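Local coordinates for protein acetyl xylan esterase (Paenibacillus sp. R4, PDB 6AGQ) that probably removes acetyl groups from xylan and related acetylated substrates, as an acetyl xylan esterase of the alpha/beta-hydrolase clan, at residues A[208-213]-A[223-228]. Numbering follows the deposited sequence.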
# COMPACT_ATOMS: atom_id res chain seq x y z
N PHE A 208 -25.93 4.50 5.64
CA PHE A 208 -25.10 3.27 5.57
C PHE A 208 -25.00 2.45 6.84
O PHE A 208 -23.90 2.32 7.42
CB PHE A 208 -23.75 3.44 4.83
CG PHE A 208 -22.94 4.64 5.19
CD1 PHE A 208 -22.36 4.79 6.46
CD2 PHE A 208 -22.59 5.57 4.20
CE1 PHE A 208 -21.53 5.87 6.76
CE2 PHE A 208 -21.75 6.64 4.48
CZ PHE A 208 -21.22 6.80 5.75
N PRO A 209 -26.15 1.83 7.26
CA PRO A 209 -26.23 1.29 8.59
C PRO A 209 -25.35 0.04 8.77
O PRO A 209 -25.36 -0.87 7.92
CB PRO A 209 -27.71 0.99 8.77
CG PRO A 209 -28.26 0.88 7.39
CD PRO A 209 -27.44 1.79 6.56
N PHE A 210 -24.59 0.08 9.86
CA PHE A 210 -23.79 -1.01 10.42
C PHE A 210 -24.73 -1.84 11.28
O PHE A 210 -25.92 -1.48 11.45
CB PHE A 210 -22.65 -0.36 11.22
CG PHE A 210 -21.71 -1.30 11.86
CD1 PHE A 210 -20.92 -2.14 11.10
CD2 PHE A 210 -21.55 -1.30 13.24
CE1 PHE A 210 -20.02 -3.02 11.70
CE2 PHE A 210 -20.69 -2.19 13.84
CZ PHE A 210 -19.93 -3.06 13.07
N LEU A 211 -24.25 -3.01 11.74
CA LEU A 211 -25.08 -3.94 12.54
C LEU A 211 -26.24 -4.57 11.77
O LEU A 211 -27.29 -4.87 12.37
CB LEU A 211 -25.64 -3.28 13.83
CG LEU A 211 -24.65 -2.37 14.59
CD1 LEU A 211 -25.29 -1.41 15.60
CD2 LEU A 211 -23.59 -3.24 15.25
N CYS A 212 -26.06 -4.82 10.48
CA CYS A 212 -27.10 -5.44 9.65
C CYS A 212 -26.52 -6.67 8.99
O CYS A 212 -25.37 -6.68 8.56
CB CYS A 212 -27.65 -4.51 8.55
SG CYS A 212 -28.47 -2.97 9.13
N HIS A 213 -27.37 -7.68 8.88
CA HIS A 213 -27.09 -8.92 8.24
C HIS A 213 -25.72 -9.48 8.60
O HIS A 213 -24.88 -9.67 7.71
CB HIS A 213 -27.32 -8.71 6.72
CG HIS A 213 -27.58 -9.98 5.97
ND1 HIS A 213 -27.81 -11.19 6.60
CD2 HIS A 213 -27.67 -10.22 4.64
CE1 HIS A 213 -27.99 -12.13 5.69
NE2 HIS A 213 -27.90 -11.57 4.50
N SER A 223 -14.68 -4.80 5.70
CA SER A 223 -13.64 -4.10 6.50
C SER A 223 -14.27 -3.36 7.71
O SER A 223 -15.49 -3.47 7.97
CB SER A 223 -12.91 -3.09 5.62
OG SER A 223 -12.37 -3.72 4.49
N GLY A 224 -13.43 -2.67 8.49
CA GLY A 224 -13.85 -1.99 9.74
C GLY A 224 -14.30 -2.96 10.84
O GLY A 224 -13.87 -4.11 10.89
N PRO A 225 -15.19 -2.52 11.70
CA PRO A 225 -15.52 -3.30 12.91
C PRO A 225 -16.06 -4.74 12.71
O PRO A 225 -15.89 -5.58 13.60
CB PRO A 225 -16.60 -2.43 13.62
CG PRO A 225 -16.97 -1.32 12.66
CD PRO A 225 -15.91 -1.23 11.60
N TYR A 226 -16.70 -5.04 11.57
CA TYR A 226 -17.05 -6.42 11.29
C TYR A 226 -15.83 -7.40 11.37
O TYR A 226 -16.00 -8.55 11.73
CB TYR A 226 -17.75 -6.57 9.97
CG TYR A 226 -19.13 -6.02 9.88
CD1 TYR A 226 -20.14 -6.47 10.74
CD2 TYR A 226 -19.46 -5.07 8.92
CE1 TYR A 226 -21.43 -5.99 10.66
CE2 TYR A 226 -20.78 -4.59 8.80
CZ TYR A 226 -21.76 -5.02 9.69
OH TYR A 226 -23.06 -4.58 9.57
N VAL A 227 -14.63 -6.93 11.09
CA VAL A 227 -13.45 -7.74 11.20
C VAL A 227 -13.19 -8.29 12.65
O VAL A 227 -12.59 -9.35 12.79
CB VAL A 227 -12.20 -7.00 10.63
CG1 VAL A 227 -11.58 -6.05 11.63
CG2 VAL A 227 -11.12 -7.98 10.20
N GLU A 228 -13.65 -7.59 13.70
CA GLU A 228 -13.52 -8.06 15.10
C GLU A 228 -14.23 -9.41 15.26
O GLU A 228 -13.78 -10.27 15.98
CB GLU A 228 -14.14 -7.05 16.07
CG GLU A 228 -13.44 -5.69 16.13
CD GLU A 228 -14.14 -4.67 17.07
OE1 GLU A 228 -14.73 -5.07 18.08
OE2 GLU A 228 -14.07 -3.44 16.83
O HOH W 1 -23.93 -3.05 7.50
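Phe210 and Tyr226 meet as an edge-to-face aromatic pair in this alpha/beta-hydrolase fold, where the loop leaving strand 203-207 packs against residues 223-228, which lead into helix 226-236. The ring centroids lie 4.3 Å apart with the planes at 50°, and Phe210 presents its CD1-CE1 edge to one face of the tyrosine. CE1 sits over the centre of that face, 3.2 Å above its plane, so this is the tight part of the contact. A chi1 of -179° sets CG of Phe210 anti to the backbone N, and the ring beyond it runs on to Tyr226 and Pro225; its CZ touches Pro225 CB at 3.4 Å. Proline suits this place, giving a rigid apolar surface. Phe210 also touches Ser185 of a probable nucleophile elbow, which places the pair beside the likely active site.

The other side, around the phenol oxygen, is polar and takes in an ordered water. Tyrosine suits both halves, its ring receiving Phe210 while its hydroxyl ties down the loop backbone. An alanine in place of Tyr226 would probably open a gap against Phe210 and leave Cys212 N without its acceptor. The water lies at the tyrosine's edge, in the ring plane, 2.7 Å from Tyr226 OH, and donates to Pro209 O. Cys212 N donates to the same Tyr226 OH at 3.1 Å, with an N-H...O angle of 161°.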